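Local structure of protein BIM1 (Saccharomyces cerevisiae, 2QJX) at residues 16-21 with 40-45; 23-28 with 36-41; 53-58 with 69-74; 79-84 with 102-107. The protein binds microtubules, including at their plus ends, and is modelled here as its calponin-homology domain. All coordinates share one frame; numbering follows the deposited sequence.

In the fold
From the N terminus, helix 12-23 runs into a loop and then into helix 37-47, and contacts 1 and 2 both bring these elements back together. Contact 2 (23-28 with 36-41) closes the short inner loop; contact 1 (16-21 with 40-45) packs the two helices around it, and the two share Cys40 and Gln41. Contact 3 (53-58 with 69-74) follows in series, laying the next loop on helix 62-78 and touching both earlier contacts, notably through Phe57 against Gln41 and Leu25. Contact 4 (79-84 with 102-107) comes last, fastening the loop after helix 62-78 to helix 95-112, whose Leu102 and Leu105 reach back toward helix 37-47.

Contact 1. Residues 16-21 with 40-45; sequences LTWLNG and CQIMDS
The indole of Trp18 meets Ile42 obliquely: CZ3, on the six-membered ring, lies 4.2 Å from Ile42 CD1. From helix 95-112, Lys106 makes a cation-pi contact with the indole and Trp109 an edge-to-face one. The closer touch comes from Leu19. One of its methyls, CD1, stands 3.7 Å from Ile42 CD1 and 4.0 Å from Ile42 CG1, and the two side chains cross at about a right angle. Leu19 swings its CG away from the backbone N to lie beside the carbonyl carbon (chi1 -178°), and this carries the branch toward Ile42. Ile42 is directed toward helix 12-23, and its CD1 methyl serves both Trp18 and Leu19. One turn on, Ser45 OG donates to Ile42 O in a notably short bond, tilted 19° from the carbonyl plane, which ties the serine hydroxyl back to its own helix. The nearest CA atoms across the contact, Leu19 CA and Ile42 CA, are 8.6 Å apart, so the contact is made by side chains. Leu102 of helix 95-112 also packs on Ile42, making the isoleucine a meeting point of three helices in the apolar core of the all-helical calponin-homology fold.

Contact 2. Residues 23-28 with 36-41; sequences LNLNYK and GAAYCQ
In this calponin-homology domain, the loop leaving helix 12-23 folds back over the first turns of helix 37-47. The tight part is Leu23 against Gln41. Leu23 CD2 comes within 3.5 Å of Gln41 CG, while Leu23 CD1 rests 3.9 Å from Gln41 CB, and the two chains run antiparallel alongside each other. The glutamine's extended chain thus offers its methylenes to the leucine, while its amide binds beyond: OE1 accepts from Arg124, and NE2 donates to Tyr118 OH and Pro120 O. Were Gln41 replaced by an alanine, Arg124 would probably lose this acceptor and a gap would open beside the Leu23 methyls. Packing around Ala38 is looser. Leu25 CD1 lies 4.1 Å from Ala38 CB and also sits over one face of the Tyr27 ring, 3.8 Å above its plane and offset toward the rim. Tyr27 comes at Ala38 obliquely, its OH making the closest touch, 3.8 Å from Ala38 CB. With CG beside the backbone N (chi1 -77°), the tyrosine reaches its phenol toward the start of the helix, and there a water takes over: it stands 2.8 Å from Tyr27 OH and accepts from Ala38 N at 2.9 Å.

Contact 3. Residues 53-58 with 69-74; sequences NRVKFN and YKILQS
The loop between helices 37-47 and 62-78 of the calponin-homology domain rests here on the side of the second helix, and one isoleucine does most of the bridging. Ile71 points at the loop and delivers its CD1 to two neighbours at once, 3.6 Å from Arg54 O and 3.8 Å from Val55 CG2. Its own CG2 branch comes a little less near, 4.2 Å from Val55 CG2. Ile71 places CG1 opposite its carbonyl carbon (chi1 -74°) and then runs on extended, which brings the terminal methyl out to the loop. Val55 answers with one branch, CG2, and the two side chains cross obliquely. Arg54 contributes mainly its carbonyl oxygen; its CB is more distant, 4.3 Å from Ile71 CD1. The loop bends sharply just after the contact, in an inverse gamma turn centred on Lys56, whose Phe57 N to Val55 O bond is weak. Outside the pair, Asn68 OD1 accepts from Lys56 N, a second tie to helix 62-78, and Val55 O accepts from Arg127. On the helix, Lys70 O takes both Ser74 N and Ser74 OG, the latter at 3.0 Å, from opposite faces of its carbonyl plane. Apart from the Arg54 carbonyl, the contact is apolar packing of an interhelical loop on a helix of the calponin-homology fold.

Contact 4. Residues 79-84 with 102-107; sequences HGIEKT and LQWLKK
Lys83 lies along one face of the Trp104 indole, touching it almost from root to tip. Its CB sits over the outer rim of the six-membered ring, 3.4 Å from Trp104 CZ2; CG follows 3.5 Å above the plane, over the centre of the indole. CD then reaches the five-membered ring as a CH-pi contact, 3.4 Å from the centroid and 7° off the normal, and CE lies 3.6 Å from Trp104 CG. Bends at chi2 (78°) and chi4 (74°) turn the chain along the ring and lift NZ back to its own loop, where it donates to Thr84 O at 2.8 Å. Ile81 CG2 adds an oblique touch, 3.9 Å from Trp104 CH2. With an alanine in place of Trp104, the lysine methylenes would probably lose their flat support, leaving the chain held chiefly by its bond to Thr84 O. NZ is far enough from the five-membered ring for at most a weak cation-pi attraction, which implies that the methylenes carry this surface contact, while the ammonium end is turned to Thr84 O and probably adds little to the ring.

Contact 1. Residues 16-21 with 40-45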
loop_
_atom_site.group_PDB
_atom_site.type_symbol
_atom_site.label_atom_id
_atom_site.label_comp_id
_atom_site.label_asym_id
_atom_site.label_seq_id
_atom_site.Cartn_x
_atom_site.Cartn_y
_atom_site.Cartn_z
ATOM N N LEU A 16 2.751 -8.354 -8.609
ATOM C CA LEU A 16 3.496 -8.765 -7.429
ATOM C C LEU A 16 4.989 -8.558 -7.615
ATOM O O LEU A 16 5.668 -8.072 -6.717
ATOM C CB LEU A 16 3.204 -10.231 -7.079
ATOM C CG LEU A 16 1.907 -10.465 -6.294
ATOM C CD1 LEU A 16 1.740 -11.947 -5.989
ATOM C CD2 LEU A 16 1.942 -9.663 -4.998
ATOM N N THR A 17 5.502 -8.921 -8.785
ATOM C CA THR A 17 6.920 -8.750 -9.057
ATOM C C THR A 17 7.277 -7.267 -8.974
ATOM O O THR A 17 8.303 -6.899 -8.404
ATOM C CB THR A 17 7.283 -9.317 -10.445
ATOM O OG1 THR A 17 7.140 -10.747 -10.420
ATOM C CG2 THR A 17 8.719 -8.961 -10.818
ATOM N N TRP A 18 6.416 -6.420 -9.531
ATOM C CA TRP A 18 6.636 -4.974 -9.501
ATOM C C TRP A 18 6.654 -4.476 -8.065
ATOM O O TRP A 18 7.566 -3.764 -7.662
ATOM C CB TRP A 18 5.522 -4.243 -10.255
ATOM C CG TRP A 18 5.533 -2.746 -10.041
ATOM C CD1 TRP A 18 6.399 -1.840 -10.592
ATOM C CD2 TRP A 18 4.644 -1.994 -9.206
ATOM N NE1 TRP A 18 6.101 -0.572 -10.152
ATOM C CE2 TRP A 18 5.029 -0.637 -9.300
ATOM C CE3 TRP A 18 3.559 -2.333 -8.385
ATOM C CZ2 TRP A 18 4.363 0.383 -8.606
ATOM C CZ3 TRP A 18 2.899 -1.320 -7.694
ATOM C CH2 TRP A 18 3.307 0.024 -7.813
ATOM N N LEU A 19 5.633 -4.854 -7.298
ATOM C CA LEU A 19 5.519 -4.435 -5.903
ATOM C C LEU A 19 6.684 -4.906 -5.040
ATOM O O LEU A 19 7.219 -4.144 -4.230
ATOM C CB LEU A 19 4.209 -4.962 -5.307
ATOM C CG LEU A 19 3.915 -4.568 -3.859
ATOM C CD1 LEU A 19 3.691 -3.070 -3.780
ATOM C CD2 LEU A 19 2.684 -5.322 -3.364
ATOM N N ASN A 20 7.069 -6.168 -5.199
ATOM C CA ASN A 20 8.163 -6.713 -4.410
ATOM C C ASN A 20 9.471 -5.982 -4.662
ATOM O O ASN A 20 10.245 -5.762 -3.736
ATOM C CB ASN A 20 8.345 -8.212 -4.684
ATOM C CG ASN A 20 7.289 -9.065 -4.002
ATOM O OD1 ASN A 20 6.724 -8.677 -2.976
ATOM N ND2 ASN A 20 7.033 -10.246 -4.557
ATOM N N GLY A 21 9.717 -5.606 -5.913
ATOM C CA GLY A 21 10.941 -4.895 -6.231
ATOM C C GLY A 21 10.880 -3.463 -5.728
ATOM O O GLY A 21 11.857 -2.936 -5.196
ATOM N N CYS A 40 -0.195 1.656 1.976
ATOM C CA CYS A 40 0.273 2.847 2.671
ATOM C C CYS A 40 1.656 3.244 2.187
ATOM O O CYS A 40 1.900 4.413 1.903
ATOM C CB CYS A 40 0.351 2.608 4.184
ATOM S SG CYS A 40 -1.232 2.648 5.037
ATOM N N GLN A 41 2.569 2.279 2.108
ATOM C CA GLN A 41 3.920 2.614 1.683
ATOM C C GLN A 41 4.035 3.008 0.221
ATOM O O GLN A 41 4.943 3.753 -0.145
ATOM C CB GLN A 41 4.913 1.496 2.006
ATOM C CG GLN A 41 6.344 1.918 1.672
ATOM C CD GLN A 41 7.395 1.187 2.463
ATOM O OE1 GLN A 41 7.277 -0.011 2.717
ATOM N NE2 GLN A 41 8.450 1.901 2.841
ATOM N N ILE A 42 3.142 2.514 -0.630
ATOM C CA ILE A 42 3.202 2.931 -2.026
ATOM C C ILE A 42 2.898 4.429 -2.012
ATOM O O ILE A 42 3.554 5.221 -2.695
ATOM C CB ILE A 42 2.157 2.216 -2.901
ATOM C CG1 ILE A 42 2.550 0.748 -3.074
ATOM C CG2 ILE A 42 2.070 2.888 -4.268
ATOM C CD1 ILE A 42 1.595 -0.035 -3.943
HETATM N N MSE A 43 1.906 4.820 -1.219
HETATM C CA MSE A 43 1.558 6.232 -1.125
HETATM C C MSE A 43 2.707 7.022 -0.494
HETATM O O MSE A 43 2.924 8.188 -0.832
HETATM C CB MSE A 43 0.273 6.415 -0.316
HETATM C CG MSE A 43 -0.972 5.837 -0.995
HETATM SE SE MSE A 43 -1.379 6.623 -2.731
HETATM C CE MSE A 43 -2.473 8.103 -2.145
ATOM N N ASP A 44 3.452 6.399 0.415
ATOM C CA ASP A 44 4.581 7.098 1.033
ATOM C C ASP A 44 5.671 7.346 -0.007
ATOM O O ASP A 44 6.306 8.400 -0.007
ATOM C CB ASP A 44 5.165 6.298 2.209
ATOM C CG ASP A 44 6.192 7.098 3.012
ATOM O OD1 ASP A 44 5.836 8.196 3.487
ATOM O OD2 ASP A 44 7.349 6.637 3.177
ATOM N N SER A 45 5.893 6.390 -0.905
ATOM C CA SER A 45 6.927 6.574 -1.927
ATOM C C SER A 45 6.596 7.776 -2.822
ATOM O O SER A 45 7.491 8.446 -3.342
ATOM C CB SER A 45 7.072 5.314 -2.791
ATOM O OG SER A 45 5.929 5.097 -3.598
#

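Contact 2. Residues 23-28 with 36-41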
loop_
_atom_site.group_PDB
_atom_site.type_symbol
_atom_site.label_atom_id
_atom_site.label_comp_id
_atom_site.label_asym_id
_atom_site.label_seq_id
_atom_site.Cartn_x
_atom_site.Cartn_y
_atom_site.Cartn_z
ATOM N N LEU A 23 9.104 -2.122 -3.160
ATOM C CA LEU A 23 9.195 -1.978 -1.710
ATOM C C LEU A 23 10.073 -3.001 -1.000
ATOM O O LEU A 23 10.093 -3.058 0.230
ATOM C CB LEU A 23 7.786 -2.019 -1.109
ATOM C CG LEU A 23 6.834 -0.926 -1.601
ATOM C CD1 LEU A 23 5.492 -1.061 -0.914
ATOM C CD2 LEU A 23 7.442 0.442 -1.324
ATOM N N ASN A 24 10.818 -3.789 -1.767
ATOM C CA ASN A 24 11.659 -4.826 -1.181
ATOM C C ASN A 24 10.828 -5.724 -0.273
ATOM O O ASN A 24 11.132 -5.900 0.916
ATOM C CB ASN A 24 12.813 -4.231 -0.378
ATOM C CG ASN A 24 13.667 -5.299 0.277
ATOM O OD1 ASN A 24 14.090 -6.252 -0.378
ATOM N ND2 ASN A 24 13.922 -5.149 1.574
ATOM N N LEU A 25 9.763 -6.272 -0.845
ATOM C CA LEU A 25 8.871 -7.170 -0.128
ATOM C C LEU A 25 9.023 -8.561 -0.728
ATOM O O LEU A 25 9.707 -8.739 -1.740
ATOM C CB LEU A 25 7.418 -6.703 -0.255
ATOM C CG LEU A 25 7.090 -5.355 0.394
ATOM C CD1 LEU A 25 5.625 -5.005 0.169
ATOM C CD2 LEU A 25 7.406 -5.430 1.880
ATOM N N ASN A 26 8.398 -9.545 -0.093
ATOM C CA ASN A 26 8.465 -10.919 -0.568
ATOM C C ASN A 26 7.070 -11.528 -0.569
ATOM O O ASN A 26 6.859 -12.637 -0.068
ATOM C CB ASN A 26 9.410 -11.735 0.322
ATOM C CG ASN A 26 9.715 -13.102 -0.252
ATOM O OD1 ASN A 26 9.803 -13.269 -1.468
ATOM N ND2 ASN A 26 9.894 -14.090 0.623
ATOM N N TYR A 27 6.111 -10.793 -1.128
ATOM C CA TYR A 27 4.732 -11.273 -1.198
ATOM C C TYR A 27 4.616 -12.376 -2.246
ATOM O O TYR A 27 5.278 -12.328 -3.281
ATOM C CB TYR A 27 3.784 -10.124 -1.565
ATOM C CG TYR A 27 3.458 -9.147 -0.444
ATOM C CD1 TYR A 27 4.201 -9.116 0.740
ATOM C CD2 TYR A 27 2.420 -8.230 -0.591
ATOM C CE1 TYR A 27 3.912 -8.185 1.756
ATOM C CE2 TYR A 27 2.124 -7.297 0.413
ATOM C CZ TYR A 27 2.871 -7.282 1.576
ATOM O OH TYR A 27 2.569 -6.351 2.549
ATOM N N LYS A 28 3.770 -13.369 -1.980
ATOM C CA LYS A 28 3.580 -14.469 -2.924
ATOM C C LYS A 28 2.194 -14.413 -3.556
ATOM O O LYS A 28 1.970 -14.948 -4.644
ATOM C CB LYS A 28 3.758 -15.817 -2.216
ATOM C CG LYS A 28 5.110 -16.014 -1.557
ATOM C CD LYS A 28 6.248 -15.866 -2.545
ATOM C CE LYS A 28 7.588 -16.127 -1.878
ATOM N NZ LYS A 28 8.727 -15.828 -2.785
ATOM N N GLY A 36 -3.249 -3.811 4.023
ATOM C CA GLY A 36 -3.155 -2.374 3.843
ATOM C C GLY A 36 -1.793 -1.730 4.042
ATOM O O GLY A 36 -1.610 -0.556 3.711
ATOM N N ALA A 37 -0.835 -2.479 4.577
ATOM C CA ALA A 37 0.500 -1.947 4.828
ATOM C C ALA A 37 1.218 -1.515 3.540
ATOM O O ALA A 37 1.741 -0.398 3.453
ATOM C CB ALA A 37 1.331 -2.983 5.581
ATOM N N ALA A 38 1.246 -2.394 2.544
ATOM C CA ALA A 38 1.900 -2.077 1.277
ATOM C C ALA A 38 1.249 -0.872 0.603
ATOM O O ALA A 38 1.941 -0.021 0.043
ATOM C CB ALA A 38 1.860 -3.291 0.342
ATOM N N TYR A 39 -0.081 -0.799 0.648
ATOM C CA TYR A 39 -0.796 0.324 0.041
ATOM C C TYR A 39 -0.311 1.635 0.651
ATOM O O TYR A 39 -0.057 2.612 -0.060
ATOM C CB TYR A 39 -2.305 0.181 0.272
ATOM C CG TYR A 39 -2.930 -1.025 -0.394
ATOM C CD1 TYR A 39 -4.123 -1.565 0.089
ATOM C CD2 TYR A 39 -2.334 -1.630 -1.502
ATOM C CE1 TYR A 39 -4.703 -2.682 -0.509
ATOM C CE2 TYR A 39 -2.909 -2.745 -2.113
ATOM C CZ TYR A 39 -4.091 -3.266 -1.609
ATOM O OH TYR A 39 -4.652 -4.380 -2.196
ATOM N N CYS A 40 -0.195 1.656 1.976
ATOM C CA CYS A 40 0.273 2.847 2.671
ATOM C C CYS A 40 1.656 3.244 2.187
ATOM O O CYS A 40 1.900 4.413 1.903
ATOM C CB CYS A 40 0.351 2.608 4.184
ATOM S SG CYS A 40 -1.232 2.648 5.037
ATOM N N GLN A 41 2.569 2.279 2.108
ATOM C CA GLN A 41 3.920 2.614 1.683
ATOM C C GLN A 41 4.035 3.008 0.221
ATOM O O GLN A 41 4.943 3.753 -0.145
ATOM C CB GLN A 41 4.913 1.496 2.006
ATOM C CG GLN A 41 6.344 1.918 1.672
ATOM C CD GLN A 41 7.395 1.187 2.463
ATOM O OE1 GLN A 41 7.277 -0.011 2.717
ATOM N NE2 GLN A 41 8.450 1.901 2.841
HETATM O O HOH W 1 0.098 -5.071 2.722
#

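Contact 3. Residues 53-58 with 69-74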
loop_
_atom_site.group_PDB
_atom_site.type_symbol
_atom_site.label_atom_id
_atom_site.label_comp_id
_atom_site.label_asym_id
_atom_site.label_seq_id
_atom_site.Cartn_x
_atom_site.Cartn_y
_atom_site.Cartn_z
ATOM N N ASN A 53 5.875 4.943 10.921
ATOM C CA ASN A 53 6.128 4.294 12.202
ATOM C C ASN A 53 4.852 3.707 12.790
ATOM O O ASN A 53 4.899 2.778 13.595
ATOM C CB ASN A 53 6.692 5.281 13.229
ATOM C CG ASN A 53 8.024 5.863 12.829
ATOM O OD1 ASN A 53 8.741 5.314 11.994
ATOM N ND2 ASN A 53 8.380 6.982 13.449
ATOM N N ARG A 54 3.709 4.254 12.388
ATOM C CA ARG A 54 2.433 3.802 12.932
ATOM C C ARG A 54 1.690 2.806 12.052
ATOM O O ARG A 54 0.645 2.263 12.437
ATOM C CB ARG A 54 1.572 5.031 13.253
ATOM C CG ARG A 54 2.136 5.840 14.425
ATOM C CD ARG A 54 1.497 7.216 14.537
ATOM N NE ARG A 54 2.391 8.259 14.041
ATOM C CZ ARG A 54 1.979 9.407 13.508
ATOM N NH1 ARG A 54 0.684 9.662 13.400
ATOM N NH2 ARG A 54 2.863 10.293 13.069
ATOM N N VAL A 55 2.240 2.562 10.870
ATOM C CA VAL A 55 1.668 1.591 9.953
ATOM C C VAL A 55 2.124 0.233 10.472
ATOM O O VAL A 55 3.313 0.037 10.727
ATOM C CB VAL A 55 2.207 1.791 8.518
ATOM C CG1 VAL A 55 1.761 0.638 7.618
ATOM C CG2 VAL A 55 1.716 3.118 7.965
ATOM N N LYS A 56 1.185 -0.686 10.665
ATOM C CA LYS A 56 1.520 -2.024 11.140
ATOM C C LYS A 56 1.930 -2.789 9.895
ATOM O O LYS A 56 1.120 -3.473 9.262
ATOM C CB LYS A 56 0.305 -2.679 11.802
ATOM C CG LYS A 56 -0.252 -1.882 12.977
ATOM C CD LYS A 56 0.810 -1.664 14.044
ATOM C CE LYS A 56 0.359 -0.672 15.101
ATOM N NZ LYS A 56 1.469 -0.318 16.032
ATOM N N PHE A 57 3.206 -2.660 9.547
ATOM C CA PHE A 57 3.719 -3.279 8.343
ATOM C C PHE A 57 3.658 -4.790 8.284
ATOM O O PHE A 57 3.307 -5.358 7.248
ATOM C CB PHE A 57 5.152 -2.817 8.077
ATOM C CG PHE A 57 5.473 -2.746 6.627
ATOM C CD1 PHE A 57 4.976 -1.703 5.851
ATOM C CD2 PHE A 57 6.179 -3.770 6.010
ATOM C CE1 PHE A 57 5.167 -1.681 4.481
ATOM C CE2 PHE A 57 6.378 -3.760 4.632
ATOM C CZ PHE A 57 5.869 -2.712 3.865
ATOM N N ASN A 58 4.000 -5.447 9.385
ATOM C CA ASN A 58 3.975 -6.898 9.435
ATOM C C ASN A 58 2.850 -7.360 10.356
ATOM O O ASN A 58 3.074 -8.095 11.310
ATOM C CB ASN A 58 5.334 -7.413 9.921
ATOM C CG ASN A 58 6.459 -7.049 8.969
ATOM O OD1 ASN A 58 6.525 -7.555 7.848
ATOM N ND2 ASN A 58 7.343 -6.154 9.405
ATOM N N TYR A 69 -5.633 0.993 7.101
ATOM C CA TYR A 69 -6.601 1.587 6.195
ATOM C C TYR A 69 -7.035 2.990 6.614
ATOM O O TYR A 69 -7.318 3.833 5.766
ATOM C CB TYR A 69 -7.807 0.659 6.029
ATOM C CG TYR A 69 -7.511 -0.482 5.089
ATOM C CD1 TYR A 69 -7.324 -1.782 5.561
ATOM C CD2 TYR A 69 -7.353 -0.247 3.725
ATOM C CE1 TYR A 69 -6.980 -2.816 4.693
ATOM C CE2 TYR A 69 -7.010 -1.272 2.851
ATOM C CZ TYR A 69 -6.823 -2.549 3.339
ATOM O OH TYR A 69 -6.463 -3.551 2.469
ATOM N N LYS A 70 -7.078 3.261 7.911
ATOM C CA LYS A 70 -7.453 4.599 8.343
ATOM C C LYS A 70 -6.319 5.563 7.984
ATOM O O LYS A 70 -6.558 6.721 7.632
ATOM C CB LYS A 70 -7.764 4.601 9.842
ATOM C CG LYS A 70 -9.081 3.883 10.122
ATOM C CD LYS A 70 -9.522 3.935 11.574
ATOM C CE LYS A 70 -10.901 3.288 11.720
ATOM N NZ LYS A 70 -11.331 3.136 13.138
ATOM N N ILE A 71 -5.087 5.071 8.048
ATOM C CA ILE A 71 -3.923 5.875 7.684
ATOM C C ILE A 71 -3.969 6.119 6.177
ATOM O O ILE A 71 -3.692 7.227 5.716
ATOM C CB ILE A 71 -2.601 5.151 8.053
ATOM C CG1 ILE A 71 -2.394 5.194 9.570
ATOM C CG2 ILE A 71 -1.414 5.809 7.332
ATOM C CD1 ILE A 71 -1.261 4.288 10.084
ATOM N N LEU A 72 -4.323 5.084 5.413
ATOM C CA LEU A 72 -4.412 5.206 3.957
ATOM C C LEU A 72 -5.525 6.183 3.585
ATOM O O LEU A 72 -5.350 7.051 2.725
ATOM C CB LEU A 72 -4.703 3.840 3.318
ATOM C CG LEU A 72 -4.690 3.791 1.788
ATOM C CD1 LEU A 72 -3.266 3.974 1.295
ATOM C CD2 LEU A 72 -5.244 2.450 1.294
ATOM N N GLN A 73 -6.675 6.045 4.235
ATOM C CA GLN A 73 -7.789 6.936 3.951
ATOM C C GLN A 73 -7.439 8.381 4.275
ATOM O O GLN A 73 -7.814 9.289 3.536
ATOM C CB GLN A 73 -9.034 6.496 4.728
ATOM C CG GLN A 73 -9.781 5.354 4.050
ATOM C CD GLN A 73 -10.941 4.832 4.871
ATOM O OE1 GLN A 73 -12.030 4.595 4.347
ATOM N NE2 GLN A 73 -10.709 4.633 6.164
ATOM N N SER A 74 -6.718 8.590 5.375
ATOM C CA SER A 74 -6.313 9.931 5.779
ATOM C C SER A 74 -5.380 10.543 4.747
ATOM O O SER A 74 -5.428 11.748 4.495
ATOM C CB SER A 74 -5.627 9.891 7.143
ATOM O OG SER A 74 -6.587 9.640 8.151
#

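Contact 4. Residues 79-84 with 102-107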
loop_
_atom_site.group_PDB
_atom_site.type_symbol
_atom_site.label_atom_id
_atom_site.label_comp_id
_atom_site.label_asym_id
_atom_site.label_seq_id
_atom_site.Cartn_x
_atom_site.Cartn_y
_atom_site.Cartn_z
ATOM N N HIS A 79 -4.464 14.683 0.703
ATOM C CA HIS A 79 -4.017 15.079 -0.627
ATOM C C HIS A 79 -5.109 15.297 -1.663
ATOM O O HIS A 79 -4.813 15.553 -2.833
ATOM C CB HIS A 79 -3.016 14.057 -1.158
ATOM C CG HIS A 79 -1.740 14.016 -0.380
ATOM N ND1 HIS A 79 -0.888 15.096 -0.294
ATOM C CD2 HIS A 79 -1.186 13.039 0.375
ATOM C CE1 HIS A 79 0.134 14.787 0.482
ATOM N NE2 HIS A 79 -0.023 13.545 0.901
ATOM N N GLY A 80 -6.362 15.196 -1.241
ATOM C CA GLY A 80 -7.472 15.404 -2.155
ATOM C C GLY A 80 -7.619 14.347 -3.235
ATOM O O GLY A 80 -8.091 14.642 -4.336
ATOM N N ILE A 81 -7.214 13.119 -2.935
ATOM C CA ILE A 81 -7.323 12.022 -3.893
ATOM C C ILE A 81 -8.782 11.564 -3.872
ATOM O O ILE A 81 -9.291 11.147 -2.832
ATOM C CB ILE A 81 -6.395 10.841 -3.500
ATOM C CG1 ILE A 81 -4.965 11.353 -3.273
ATOM C CG2 ILE A 81 -6.406 9.777 -4.586
ATOM C CD1 ILE A 81 -4.399 12.161 -4.431
ATOM N N GLU A 82 -9.450 11.647 -5.018
ATOM C CA GLU A 82 -10.862 11.279 -5.108
ATOM C C GLU A 82 -11.160 9.783 -5.238
ATOM O O GLU A 82 -12.277 9.346 -4.949
ATOM C CB GLU A 82 -11.511 12.055 -6.261
ATOM C CG GLU A 82 -11.559 13.563 -6.013
ATOM C CD GLU A 82 -11.907 14.365 -7.254
ATOM O OE1 GLU A 82 -12.948 14.081 -7.882
ATOM O OE2 GLU A 82 -11.137 15.288 -7.600
ATOM N N LYS A 83 -10.165 9.005 -5.656
ATOM C CA LYS A 83 -10.314 7.555 -5.814
ATOM C C LYS A 83 -10.965 6.917 -4.593
ATOM O O LYS A 83 -10.629 7.263 -3.462
ATOM C CB LYS A 83 -8.944 6.908 -6.030
ATOM C CG LYS A 83 -8.959 5.376 -5.986
ATOM C CD LYS A 83 -9.479 4.783 -7.288
ATOM C CE LYS A 83 -9.545 3.259 -7.225
ATOM N NZ LYS A 83 -10.681 2.777 -6.384
ATOM N N THR A 84 -11.883 5.977 -4.823
ATOM C CA THR A 84 -12.575 5.294 -3.733
ATOM C C THR A 84 -11.713 4.210 -3.085
ATOM O O THR A 84 -10.857 3.605 -3.736
ATOM C CB THR A 84 -13.883 4.618 -4.216
ATOM O OG1 THR A 84 -13.579 3.673 -5.251
ATOM C CG2 THR A 84 -14.868 5.655 -4.737
ATOM N N LEU A 102 -4.636 -2.573 -6.304
ATOM C CA LEU A 102 -3.206 -2.520 -6.591
ATOM C C LEU A 102 -2.974 -2.046 -8.024
ATOM O O LEU A 102 -2.019 -1.313 -8.296
ATOM C CB LEU A 102 -2.561 -3.891 -6.385
ATOM C CG LEU A 102 -1.043 -3.947 -6.570
ATOM C CD1 LEU A 102 -0.361 -2.993 -5.588
ATOM C CD2 LEU A 102 -0.553 -5.373 -6.359
ATOM N N GLN A 103 -3.844 -2.461 -8.945
ATOM C CA GLN A 103 -3.704 -2.032 -10.332
ATOM C C GLN A 103 -3.823 -0.516 -10.394
ATOM O O GLN A 103 -3.023 0.141 -11.055
ATOM C CB GLN A 103 -4.775 -2.668 -11.223
ATOM C CG GLN A 103 -4.683 -4.184 -11.317
ATOM C CD GLN A 103 -5.782 -4.783 -12.178
ATOM O OE1 GLN A 103 -6.947 -4.406 -12.068
ATOM N NE2 GLN A 103 -5.415 -5.733 -13.030
ATOM N N TRP A 104 -4.812 0.043 -9.704
ATOM C CA TRP A 104 -4.980 1.493 -9.711
ATOM C C TRP A 104 -3.799 2.189 -9.035
ATOM O O TRP A 104 -3.321 3.222 -9.511
ATOM C CB TRP A 104 -6.264 1.910 -8.995
ATOM C CG TRP A 104 -6.410 3.411 -8.926
ATOM C CD1 TRP A 104 -6.944 4.232 -9.880
ATOM C CD2 TRP A 104 -5.947 4.270 -7.873
ATOM N NE1 TRP A 104 -6.844 5.546 -9.487
ATOM C CE2 TRP A 104 -6.234 5.599 -8.260
ATOM C CE3 TRP A 104 -5.316 4.045 -6.642
ATOM C CZ2 TRP A 104 -5.910 6.703 -7.458
ATOM C CZ3 TRP A 104 -4.993 5.146 -5.843
ATOM C CH2 TRP A 104 -5.293 6.456 -6.258
ATOM N N LEU A 105 -3.334 1.635 -7.920
ATOM C CA LEU A 105 -2.211 2.239 -7.216
ATOM C C LEU A 105 -0.980 2.322 -8.104
ATOM O O LEU A 105 -0.281 3.341 -8.121
ATOM C CB LEU A 105 -1.887 1.449 -5.946
ATOM C CG LEU A 105 -2.819 1.733 -4.766
ATOM C CD1 LEU A 105 -2.557 0.742 -3.646
ATOM C CD2 LEU A 105 -2.593 3.152 -4.275
ATOM N N LYS A 106 -0.706 1.256 -8.846
ATOM C CA LYS A 106 0.455 1.270 -9.721
ATOM C C LYS A 106 0.340 2.411 -10.727
ATOM O O LYS A 106 1.328 3.076 -11.036
ATOM C CB LYS A 106 0.602 -0.057 -10.469
ATOM C CG LYS A 106 1.839 -0.067 -11.361
ATOM C CD LYS A 106 2.042 -1.373 -12.089
ATOM C CE LYS A 106 3.345 -1.328 -12.874
ATOM N NZ LYS A 106 3.583 -2.575 -13.639
ATOM N N LYS A 107 -0.868 2.641 -11.230
ATOM C CA LYS A 107 -1.094 3.709 -12.202
ATOM C C LYS A 107 -0.874 5.063 -11.554
ATOM O O LYS A 107 -0.300 5.970 -12.166
ATOM C CB LYS A 107 -2.513 3.621 -12.771
ATOM C CG LYS A 107 -2.711 2.493 -13.788
ATOM C CD LYS A 107 -2.042 1.215 -13.308
ATOM C CE LYS A 107 -2.535 -0.035 -14.027
ATOM N NZ LYS A 107 -1.956 -1.244 -13.377
#